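Local coordinates for glucan-binding protein C, GbpC (Streptococcus mutans UA159, PDB 5UQZ), which probably binds glucan and mediates both sucrose-independent and sucrose-dependent adherence of the bacterium, as a calcium-binding protein of the cell wall, at residues A[68-74]-A[136-142]; A[63-67]-A[331-335]; A[148-154]-A[200-206]; A[212-216]-A[306-310]. One frame throughout, in Å; residues are numbered along the deposited sequence.

Interaction 1 of 4, residues A[68-74]-A[136-142]; sequences NEPEAKL and YDNIVNS
Glu69 and the loop 139-142 form one half of a contact in the beta-supersandwich, the other half being an antiparallel strand pair. The Glu69 chain starts at CB with CG beside the backbone N (chi1 -71°), then bends at chi2. This brings CG over Ser142, 3.7 Å from OG, and aims the carboxylate at consecutive groups of the loop. OE1 accepts from Val140 N at 2.8 Å, nearly straight but somewhat out of the carboxylate plane, and also takes a water proton. OE2 is gripped twice: Asn141 N (2.8 Å) meets the syn lone pair of OE2 and Ser142 OG (2.6 Å) the anti one. Three protein donors thus fix the rotation of a buried carboxylate and probably stabilise its charge. Just before it, Asn68 O receives Asn141 ND2, which stands above the carbonyl plane.

Beyond the type I turn 69-72, Lys73 and Asp137 make a hydrogen-bonded pair, each backbone N giving to the other's O. Leu74 and Tyr136 follow as a non-hydrogen-bonded pair, with Leu74 CD2 obliquely beside the ring. On the face shared by Lys73 and Asp137, the lysine bends at its end until NZ reaches the syn lone pair of Asp137 OD1 at 2.8 Å.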
# COMPACT_ATOMS: atom_id res chain seq x y z
N ASN A 68 -4.29 -13.59 -4.75
CA ASN A 68 -3.69 -13.59 -6.09
C ASN A 68 -4.75 -14.08 -7.06
O ASN A 68 -5.11 -15.24 -6.97
CB ASN A 68 -2.49 -14.60 -6.00
CG ASN A 68 -1.86 -14.99 -7.33
OD1 ASN A 68 -1.46 -14.13 -8.12
ND2 ASN A 68 -1.67 -16.32 -7.53
N GLU A 69 -5.24 -13.23 -7.98
CA GLU A 69 -6.25 -13.65 -8.95
C GLU A 69 -5.87 -13.11 -10.31
O GLU A 69 -6.51 -12.22 -10.87
CB GLU A 69 -7.65 -13.20 -8.52
CG GLU A 69 -8.17 -14.00 -7.30
CD GLU A 69 -8.33 -15.50 -7.59
OE1 GLU A 69 -8.30 -15.94 -8.77
OE2 GLU A 69 -8.50 -16.28 -6.61
N PRO A 70 -4.80 -13.67 -10.89
CA PRO A 70 -4.23 -13.08 -12.11
C PRO A 70 -5.03 -13.41 -13.37
O PRO A 70 -4.72 -12.86 -14.43
CB PRO A 70 -2.81 -13.70 -12.18
CG PRO A 70 -2.99 -15.02 -11.52
CD PRO A 70 -4.01 -14.81 -10.40
N GLU A 71 -6.04 -14.26 -13.28
CA GLU A 71 -6.88 -14.62 -14.42
C GLU A 71 -8.21 -13.89 -14.40
O GLU A 71 -9.03 -14.14 -15.28
CB GLU A 71 -7.16 -16.15 -14.45
CG GLU A 71 -5.91 -16.97 -14.39
CD GLU A 71 -6.17 -18.46 -14.34
OE1 GLU A 71 -7.17 -18.96 -14.90
OE2 GLU A 71 -5.32 -19.18 -13.77
N ALA A 72 -8.46 -13.06 -13.40
CA ALA A 72 -9.81 -12.51 -13.23
C ALA A 72 -10.14 -11.56 -14.38
O ALA A 72 -9.25 -10.91 -14.96
CB ALA A 72 -9.91 -11.79 -11.90
N LYS A 73 -11.43 -11.46 -14.69
CA LYS A 73 -11.91 -10.53 -15.69
C LYS A 73 -13.03 -9.69 -15.08
O LYS A 73 -13.66 -10.08 -14.10
CB LYS A 73 -12.37 -11.27 -16.95
CG LYS A 73 -13.56 -12.11 -16.73
CD LYS A 73 -14.07 -12.64 -18.09
CE LYS A 73 -15.17 -13.63 -17.95
NZ LYS A 73 -16.42 -12.96 -17.48
N LEU A 74 -13.28 -8.55 -15.73
CA LEU A 74 -14.11 -7.48 -15.18
C LEU A 74 -15.38 -7.24 -15.99
O LEU A 74 -15.34 -7.23 -17.21
CB LEU A 74 -13.37 -6.14 -15.53
CG LEU A 74 -12.08 -5.92 -14.80
CD1 LEU A 74 -11.26 -4.81 -15.42
CD2 LEU A 74 -12.28 -5.69 -13.30
N TYR A 136 -16.05 -9.18 -10.74
CA TYR A 136 -14.85 -9.88 -11.15
C TYR A 136 -15.15 -11.37 -11.15
O TYR A 136 -15.66 -11.93 -10.15
CB TYR A 136 -13.72 -9.64 -10.15
CG TYR A 136 -13.35 -8.19 -9.86
CD1 TYR A 136 -14.09 -7.42 -8.97
CD2 TYR A 136 -12.23 -7.58 -10.49
CE1 TYR A 136 -13.73 -6.12 -8.65
CE2 TYR A 136 -11.85 -6.30 -10.15
CZ TYR A 136 -12.59 -5.57 -9.23
OH TYR A 136 -12.21 -4.32 -8.84
N ASP A 137 -14.85 -12.04 -12.25
CA ASP A 137 -15.00 -13.48 -12.25
C ASP A 137 -13.80 -14.13 -12.90
O ASP A 137 -12.81 -13.46 -13.19
CB ASP A 137 -16.38 -13.99 -12.61
CG ASP A 137 -16.75 -13.61 -13.97
OD1 ASP A 137 -15.95 -13.05 -14.68
OD2 ASP A 137 -17.85 -13.94 -14.40
N ASN A 138 -13.85 -15.45 -13.08
CA ASN A 138 -12.65 -16.28 -13.28
C ASN A 138 -11.72 -16.18 -12.06
O ASN A 138 -10.57 -15.74 -12.15
CB ASN A 138 -11.91 -16.00 -14.60
CG ASN A 138 -11.15 -17.21 -15.07
OD1 ASN A 138 -11.20 -18.26 -14.46
ND2 ASN A 138 -10.61 -17.14 -16.26
N ILE A 139 -12.29 -16.59 -10.91
CA ILE A 139 -11.61 -16.57 -9.60
C ILE A 139 -11.19 -18.01 -9.34
O ILE A 139 -12.03 -18.93 -9.30
CB ILE A 139 -12.56 -16.08 -8.51
CG1 ILE A 139 -13.23 -14.74 -8.88
CG2 ILE A 139 -11.81 -15.98 -7.19
CD1 ILE A 139 -12.29 -13.63 -9.25
N VAL A 140 -9.86 -18.21 -9.22
CA VAL A 140 -9.31 -19.55 -9.28
C VAL A 140 -8.58 -19.97 -8.02
O VAL A 140 -8.41 -21.19 -7.83
CB VAL A 140 -8.38 -19.74 -10.51
CG1 VAL A 140 -9.10 -19.37 -11.76
CG2 VAL A 140 -7.05 -19.02 -10.37
N ASN A 141 -8.17 -19.04 -7.15
CA ASN A 141 -7.27 -19.33 -6.02
C ASN A 141 -7.89 -19.01 -4.68
O ASN A 141 -7.14 -19.10 -3.69
CB ASN A 141 -5.99 -18.50 -6.13
CG ASN A 141 -5.17 -18.88 -7.32
OD1 ASN A 141 -5.04 -20.06 -7.64
ND2 ASN A 141 -4.61 -17.87 -8.02
N SER A 142 -9.12 -18.54 -4.61
CA SER A 142 -9.61 -17.89 -3.41
C SER A 142 -10.74 -18.68 -2.74
O SER A 142 -11.52 -19.37 -3.40
CB SER A 142 -10.07 -16.46 -3.73
OG SER A 142 -8.95 -15.69 -4.15
O HOH W 1 -6.10 -15.93 -3.60
O HOH W 2 -7.85 -15.36 -11.33
O HOH W 3 -8.72 -19.24 -17.22
O HOH W 4 -19.15 -13.06 -16.76

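Interaction 2 of 4, residues A[63-67]-A[331-335]; sequences GLVFI and TNSAV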
# COMPACT_ATOMS: atom_id res chain seq x y z
N GLY A 63 -9.88 -17.02 7.87
CA GLY A 63 -10.49 -18.00 7.00
C GLY A 63 -10.53 -17.55 5.55
O GLY A 63 -11.01 -18.33 4.70
N LEU A 64 -10.10 -16.34 5.25
CA LEU A 64 -10.16 -15.80 3.90
C LEU A 64 -8.80 -16.04 3.23
O LEU A 64 -7.76 -15.67 3.79
CB LEU A 64 -10.45 -14.31 3.93
CG LEU A 64 -10.51 -13.65 2.53
CD1 LEU A 64 -11.73 -14.12 1.75
CD2 LEU A 64 -10.57 -12.12 2.70
N VAL A 65 -8.83 -16.60 2.02
CA VAL A 65 -7.67 -16.66 1.14
C VAL A 65 -8.07 -15.87 -0.11
O VAL A 65 -8.93 -16.32 -0.87
CB VAL A 65 -7.27 -18.11 0.81
CG1 VAL A 65 -6.07 -18.10 -0.11
CG2 VAL A 65 -7.02 -18.91 2.10
N PHE A 66 -7.48 -14.70 -0.28
CA PHE A 66 -7.87 -13.78 -1.35
C PHE A 66 -6.65 -12.91 -1.61
O PHE A 66 -6.53 -11.79 -1.12
CB PHE A 66 -9.08 -12.97 -0.89
CG PHE A 66 -9.57 -11.97 -1.93
CD1 PHE A 66 -9.97 -12.38 -3.20
CD2 PHE A 66 -9.66 -10.64 -1.62
CE1 PHE A 66 -10.44 -11.44 -4.13
CE2 PHE A 66 -10.14 -9.71 -2.53
CZ PHE A 66 -10.54 -10.13 -3.77
N ILE A 67 -5.71 -13.48 -2.34
CA ILE A 67 -4.40 -12.84 -2.47
C ILE A 67 -3.90 -12.70 -3.87
O ILE A 67 -3.10 -11.80 -4.15
CB ILE A 67 -3.36 -13.48 -1.58
CG1 ILE A 67 -2.02 -12.76 -1.68
CG2 ILE A 67 -3.22 -14.82 -1.88
CD1 ILE A 67 -2.21 -11.17 -1.58
N THR A 331 -6.78 -3.97 -0.96
CA THR A 331 -7.07 -4.76 0.24
C THR A 331 -7.30 -6.20 -0.19
O THR A 331 -7.90 -6.47 -1.23
CB THR A 331 -8.29 -4.16 1.03
OG1 THR A 331 -8.51 -4.97 2.21
CG2 THR A 331 -9.56 -4.20 0.20
N ASN A 332 -6.81 -7.12 0.60
CA ASN A 332 -6.76 -8.54 0.25
C ASN A 332 -6.46 -9.27 1.57
O ASN A 332 -6.43 -8.66 2.63
CB ASN A 332 -5.74 -8.75 -0.86
CG ASN A 332 -4.46 -8.11 -0.53
OD1 ASN A 332 -3.90 -8.33 0.59
ND2 ASN A 332 -4.00 -7.23 -1.40
N SER A 333 -6.22 -10.57 1.50
CA SER A 333 -5.98 -11.33 2.73
C SER A 333 -4.54 -11.32 3.17
O SER A 333 -4.25 -11.89 4.23
CB SER A 333 -6.45 -12.77 2.57
OG SER A 333 -5.73 -13.45 1.54
N ALA A 334 -3.65 -10.65 2.44
CA ALA A 334 -2.22 -10.67 2.79
C ALA A 334 -1.88 -9.55 3.76
O ALA A 334 -1.34 -8.50 3.42
CB ALA A 334 -1.39 -10.59 1.53
N VAL A 335 -2.24 -9.78 5.00
CA VAL A 335 -1.95 -8.83 6.07
C VAL A 335 -0.45 -8.76 6.30
O VAL A 335 0.23 -9.78 6.39
CB VAL A 335 -2.73 -9.26 7.33
CG1 VAL A 335 -2.41 -8.31 8.51
CG2 VAL A 335 -4.24 -9.31 7.05
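An Asx turn at 332-334 sets Ser333 against Phe66, where the chain leaves the short strand 64-65. Within the turn, Asn332 OD1 accepts from Ala334 N (3.0 Å); the same oxygen is also hydrogen-bonded to Ser221 OG, so the amide that shapes the turn is tied to strand 219-222 as well.

Ser333 makes both polar links to Phe66. Its OG sits between the backbone N and the carbonyl carbon (chi1 62°), a setting that turns it to the backbone of Phe66, and there it accepts from Phe66 N at 2.8 Å with an angle of 161°. The return bond runs from Ser333 N to Phe66 O at 2.9 Å, the donor lying well above the carbonyl plane. One serine thereby satisfies both backbone polar groups of Phe66, although the two segments run at about a right angle to each other and form no sheet pairing.

Packing contacts lie around this pair of bonds. Ser333 CB rests 3.4 Å from Leu64 O, and the Phe66 ring lies obliquely beside Asn332 CA and Thr331 O. Ile67 sends CD1 across to Ala334 CB, an apolar contact at 3.3 Å, closer than carbons usually approach, and the same methyl meets Asn332 CG at 3.9 Å. Outside the two segments, the Phe66 ring packs edge-to-face with Phe203 of strand 194-204.

The bound calcium ion is about 12 Å from the Thr331 side chain, and the contact is not part of the metal site. The Asx turn shapes the loop after strand 325-329, and the Ser333 bonds join it to Phe66.

Interaction 3 of 4, residues A[148-154]-A[200-206]; sequences KISKVKI and QIIFYDE
Ser150 OG gives a 2.7 Å hydrogen bond to Asp205 O, approaching from above the carbonyl plane, while Ser150 N bonds Tyr204 O at 2.9 Å. One serine therefore holds two successive carbonyls, those of Tyr204 and Asp205. Further along, strands 151-154 and 200-204 are antiparallel; Lys153 N gives to Ile202 O and Ile202 N to Lys153 O, both at 2.8 Å.

The Tyr204 ring organises one face of the pair. Lys151 bends at chi3 (68°), which lays CE over the middle of the ring, 3.6 Å from its centroid, in a CH-pi contact. Lys151 NZ follows over the same face, 4.5 Å from the ring centroid and 15° off the ring normal, a cation-pi arrangement. Lys153 comes instead from the rim: its CB lies near the ring plane and its CE stands 3.2 Å from Tyr204 OH. A water bridges that hydroxyl to Lys151 NZ, the lysine bond being weak.

At 148 and 206, the Glu206 side chain crosses the aliphatic part of Lys148 at a slant, OE2 being 3.2 Å from Lys148 CG, although the charged atoms themselves do not meet.

The other face is apolar. Val152 and Ile201 lie side by side, as do Ile154 and Ile201, and Ile149 CD1 meets Phe203. Leu64 of strand 64-65 packs on Ile149 and Phe203, while strand 132-137 pairs with strand 151-160 along the edge away from 194-204.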
# COMPACT_ATOMS: atom_id res chain seq x y z
N LYS A 148 -15.16 -22.16 -1.78
CA LYS A 148 -14.44 -21.57 -2.91
C LYS A 148 -15.22 -20.35 -3.40
O LYS A 148 -16.46 -20.39 -3.50
CB LYS A 148 -14.32 -22.64 -4.01
CG LYS A 148 -13.48 -22.17 -5.22
CD LYS A 148 -13.31 -23.31 -6.19
CE LYS A 148 -12.82 -22.83 -7.54
NZ LYS A 148 -11.44 -22.20 -7.50
N ILE A 149 -14.50 -19.31 -3.76
CA ILE A 149 -15.09 -18.07 -4.23
C ILE A 149 -15.14 -18.08 -5.75
O ILE A 149 -14.12 -18.34 -6.40
CB ILE A 149 -14.29 -16.88 -3.69
CG1 ILE A 149 -14.53 -16.78 -2.16
CG2 ILE A 149 -14.72 -15.59 -4.38
CD1 ILE A 149 -13.52 -15.85 -1.42
N SER A 150 -16.33 -17.81 -6.30
CA SER A 150 -16.55 -17.87 -7.75
C SER A 150 -16.54 -16.50 -8.40
O SER A 150 -16.40 -16.42 -9.63
CB SER A 150 -17.90 -18.51 -8.05
OG SER A 150 -18.95 -17.66 -7.56
N LYS A 151 -16.71 -15.44 -7.63
CA LYS A 151 -16.97 -14.12 -8.17
C LYS A 151 -16.80 -13.15 -7.02
O LYS A 151 -17.04 -13.52 -5.86
CB LYS A 151 -18.43 -14.09 -8.71
CG LYS A 151 -18.92 -12.77 -9.23
CD LYS A 151 -20.26 -12.92 -9.92
CE LYS A 151 -21.40 -13.28 -9.01
NZ LYS A 151 -22.70 -13.28 -9.80
N VAL A 152 -16.43 -11.92 -7.34
CA VAL A 152 -16.33 -10.85 -6.36
C VAL A 152 -17.05 -9.65 -6.96
O VAL A 152 -16.84 -9.35 -8.13
CB VAL A 152 -14.85 -10.48 -6.04
CG1 VAL A 152 -14.77 -9.48 -4.90
CG2 VAL A 152 -14.03 -11.75 -5.70
N LYS A 153 -17.83 -8.94 -6.14
CA LYS A 153 -18.36 -7.65 -6.56
C LYS A 153 -17.77 -6.58 -5.66
O LYS A 153 -17.79 -6.74 -4.43
CB LYS A 153 -19.89 -7.61 -6.52
CG LYS A 153 -20.46 -6.28 -7.00
CD LYS A 153 -21.96 -6.36 -7.31
CE LYS A 153 -22.83 -6.60 -6.14
NZ LYS A 153 -24.26 -6.35 -6.57
N ILE A 154 -17.25 -5.51 -6.26
CA ILE A 154 -16.78 -4.37 -5.49
C ILE A 154 -17.47 -3.14 -6.01
O ILE A 154 -17.39 -2.82 -7.21
CB ILE A 154 -15.24 -4.22 -5.53
CG1 ILE A 154 -14.57 -5.54 -5.15
CG2 ILE A 154 -14.84 -3.07 -4.57
CD1 ILE A 154 -13.04 -5.47 -5.10
N GLN A 200 -17.28 -1.32 -1.07
CA GLN A 200 -17.88 -2.48 -0.41
C GLN A 200 -17.58 -3.70 -1.25
O GLN A 200 -17.79 -3.67 -2.48
CB GLN A 200 -19.39 -2.31 -0.21
CG GLN A 200 -19.96 -3.44 0.58
CD GLN A 200 -21.47 -3.28 0.90
OE1 GLN A 200 -22.15 -2.45 0.29
NE2 GLN A 200 -21.96 -4.08 1.82
N ILE A 201 -17.11 -4.77 -0.62
CA ILE A 201 -16.73 -6.02 -1.30
C ILE A 201 -17.71 -7.11 -0.92
O ILE A 201 -18.01 -7.30 0.27
CB ILE A 201 -15.31 -6.42 -0.85
CG1 ILE A 201 -14.29 -5.33 -1.17
CG2 ILE A 201 -14.93 -7.76 -1.53
CD1 ILE A 201 -12.92 -5.57 -0.48
N ILE A 202 -18.18 -7.85 -1.93
CA ILE A 202 -19.04 -9.00 -1.69
C ILE A 202 -18.39 -10.20 -2.39
O ILE A 202 -18.01 -10.12 -3.56
CB ILE A 202 -20.46 -8.78 -2.26
CG1 ILE A 202 -21.15 -7.60 -1.55
CG2 ILE A 202 -21.29 -10.04 -2.07
CD1 ILE A 202 -22.46 -7.24 -2.16
N PHE A 203 -18.23 -11.30 -1.64
CA PHE A 203 -17.71 -12.54 -2.19
C PHE A 203 -18.88 -13.48 -2.46
O PHE A 203 -19.82 -13.54 -1.68
CB PHE A 203 -16.76 -13.20 -1.18
CG PHE A 203 -15.58 -12.33 -0.79
CD1 PHE A 203 -14.51 -12.14 -1.67
CD2 PHE A 203 -15.54 -11.69 0.45
CE1 PHE A 203 -13.41 -11.38 -1.32
CE2 PHE A 203 -14.43 -10.95 0.81
CZ PHE A 203 -13.37 -10.79 -0.06
N TYR A 204 -18.77 -14.29 -3.52
CA TYR A 204 -19.83 -15.23 -3.87
C TYR A 204 -19.29 -16.65 -3.87
O TYR A 204 -18.13 -16.89 -4.27
CB TYR A 204 -20.40 -14.94 -5.30
CG TYR A 204 -21.02 -13.59 -5.42
CD1 TYR A 204 -20.26 -12.44 -5.58
CD2 TYR A 204 -22.42 -13.46 -5.42
CE1 TYR A 204 -20.86 -11.20 -5.70
CE2 TYR A 204 -23.01 -12.20 -5.58
CZ TYR A 204 -22.22 -11.08 -5.71
OH TYR A 204 -22.77 -9.83 -5.89
N ASP A 205 -20.13 -17.60 -3.43
CA ASP A 205 -19.80 -19.00 -3.43
C ASP A 205 -20.03 -19.64 -4.81
O ASP A 205 -20.41 -18.97 -5.77
CB ASP A 205 -20.52 -19.72 -2.29
CG ASP A 205 -22.02 -19.82 -2.48
OD1 ASP A 205 -22.55 -19.70 -3.61
OD2 ASP A 205 -22.73 -20.05 -1.46
N GLU A 206 -19.78 -20.94 -4.90
CA GLU A 206 -19.83 -21.59 -6.21
C GLU A 206 -21.24 -21.69 -6.74
O GLU A 206 -21.43 -21.85 -7.95
CB GLU A 206 -19.10 -22.93 -6.21
CG GLU A 206 -17.54 -22.78 -6.07
CD GLU A 206 -16.87 -22.03 -7.27
OE1 GLU A 206 -17.25 -22.27 -8.43
OE2 GLU A 206 -15.94 -21.23 -7.04
O HOH W 5 -18.36 -22.17 -2.72
O HOH W 6 -23.07 -10.09 -8.99

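Interaction 4 of 4, residues A[212-216]-A[306-310]; sequences DLSGN and TYKGE
Leu213 and Tyr307 supply the main apolar contact between two loops of the glucan-binding domain. Leu213 CD1 reaches Tyr307 CD2 at 3.6 Å, approaching the ring obliquely, and the same methyl lies near Gly309 N. That backbone nitrogen sits over the centre of one face of the Tyr307 ring, so the loop folds back on its own tyrosine. Gly309 has a positive phi of 93°, a backbone shape that glycine takes readily. A second packing group joins Asn216 to Thr306 and Lys308: Asn216 CB touches Thr306 CG2 at 3.8 Å, the two side chains crossing at about a right angle. The extended Lys308 chain crosses the Asn216 amide at a slant, with Lys308 CG 3.8 Å from Asn216 OD1 and Lys308 CE 3.9 Å from Asn216 ND2.

Polar links between the loops run through water. One water donates to both Leu213 O (2.9 Å) and Tyr307 O (2.7 Å). Another accepts from Leu213 N and gives a weak bond to Lys308 O. A third takes protons from Asn216 ND2 and Lys308 NZ; the lysine nitrogen also makes a long, weak ion pair with Glu245.

Turn bonds shape the first loop. Asp212 OD1 accepts from Ser214 N, making an Asx turn, and Asn216 N gives to Leu213 O at 2.9 Å across the type I turn 213-216.

Both loops lean on their neighbours: Tyr307 OH bonds Ile201 O in strand 194-204, Arg57 reaches Asn216 O and Thr306 OG1, and Thr306 packs against strands 219-222 and 245-247.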
# COMPACT_ATOMS: atom_id res chain seq x y z
N ASP A 212 -21.86 -15.06 3.66
CA ASP A 212 -22.01 -14.41 4.96
C ASP A 212 -20.67 -14.39 5.69
O ASP A 212 -20.06 -15.44 5.94
CB ASP A 212 -23.05 -15.23 5.73
CG ASP A 212 -23.35 -14.68 7.12
OD1 ASP A 212 -22.87 -13.61 7.51
OD2 ASP A 212 -24.09 -15.39 7.86
N LEU A 213 -20.21 -13.19 6.05
CA LEU A 213 -18.93 -12.98 6.73
C LEU A 213 -19.08 -12.85 8.24
O LEU A 213 -18.10 -12.51 8.92
CB LEU A 213 -18.19 -11.78 6.12
CG LEU A 213 -17.97 -11.86 4.61
CD1 LEU A 213 -17.20 -10.62 4.15
CD2 LEU A 213 -17.22 -13.14 4.18
N SER A 214 -20.26 -13.17 8.79
CA SER A 214 -20.43 -12.87 10.21
C SER A 214 -19.81 -13.89 11.16
O SER A 214 -19.97 -13.70 12.37
CB SER A 214 -21.88 -12.57 10.57
OG SER A 214 -22.68 -13.70 10.30
N GLY A 215 -19.09 -14.88 10.65
CA GLY A 215 -18.19 -15.66 11.49
C GLY A 215 -16.92 -14.89 11.84
O GLY A 215 -16.11 -15.35 12.64
N ASN A 216 -16.73 -13.71 11.24
CA ASN A 216 -15.61 -12.85 11.59
C ASN A 216 -14.27 -13.46 11.26
O ASN A 216 -13.26 -13.24 11.94
CB ASN A 216 -15.68 -12.34 13.03
CG ASN A 216 -16.79 -11.35 13.24
OD1 ASN A 216 -17.54 -11.02 12.31
ND2 ASN A 216 -16.95 -10.90 14.48
N THR A 306 -11.01 -6.89 10.60
CA THR A 306 -12.00 -7.96 10.42
C THR A 306 -13.10 -7.37 9.56
O THR A 306 -13.81 -6.44 9.99
CB THR A 306 -12.53 -8.43 11.77
OG1 THR A 306 -11.44 -8.95 12.55
CG2 THR A 306 -13.57 -9.51 11.57
N TYR A 307 -13.14 -7.81 8.32
CA TYR A 307 -14.08 -7.29 7.35
C TYR A 307 -15.39 -8.04 7.49
O TYR A 307 -15.45 -9.28 7.32
CB TYR A 307 -13.50 -7.45 5.94
CG TYR A 307 -14.47 -6.94 4.88
CD1 TYR A 307 -14.86 -5.61 4.86
CD2 TYR A 307 -15.04 -7.80 3.93
CE1 TYR A 307 -15.81 -5.15 3.95
CE2 TYR A 307 -15.94 -7.36 3.01
CZ TYR A 307 -16.32 -6.05 3.01
OH TYR A 307 -17.26 -5.57 2.12
N LYS A 308 -16.45 -7.29 7.79
CA LYS A 308 -17.76 -7.88 8.11
C LYS A 308 -18.74 -7.71 6.95
O LYS A 308 -19.93 -7.98 7.10
CB LYS A 308 -18.31 -7.25 9.37
CG LYS A 308 -17.43 -7.63 10.58
CD LYS A 308 -17.97 -6.95 11.87
CE LYS A 308 -17.06 -7.27 13.04
NZ LYS A 308 -17.50 -6.72 14.36
N GLY A 309 -18.28 -7.26 5.80
CA GLY A 309 -19.16 -7.12 4.66
C GLY A 309 -19.80 -5.76 4.51
O GLY A 309 -20.58 -5.59 3.58
N GLU A 310 -19.40 -4.79 5.26
CA GLU A 310 -20.02 -3.47 5.26
C GLU A 310 -19.08 -2.44 4.65
O GLU A 310 -17.86 -2.63 4.61
CB GLU A 310 -20.35 -3.13 6.71
CG GLU A 310 -21.38 -4.13 7.29
CD GLU A 310 -22.51 -3.49 8.07
OE1 GLU A 310 -22.63 -2.25 8.22
OE2 GLU A 310 -23.33 -4.28 8.57
O HOH W 7 -15.38 -11.69 8.64
O HOH W 8 -21.59 -10.70 5.80
O HOH W 9 -19.35 -8.99 15.09

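In the fold
From the N terminus, residues 63-67 open the widest loop, which interaction 2 closes only at 331-335, after strand 325-329; the other three contacts all lie within it. Interaction 1 begins directly after, at 68-74, and closes at 136-142. Interaction 3 then spans 148-154 to 200-206, and interaction 4 spans 212-216 to 306-310. These three follow in series, and none cross. Interactions 1 and 3 share a sheet through neighbouring strands 132-137 and 151-160. Interaction 2 packs against both, bringing the chain after strands 64-65 and 325-329 to that sheet. Interaction 4 joins the loop between strands 194-204 and 219-222 to that between 303-306 and 312-319, touching interaction 3 at strand 194-204.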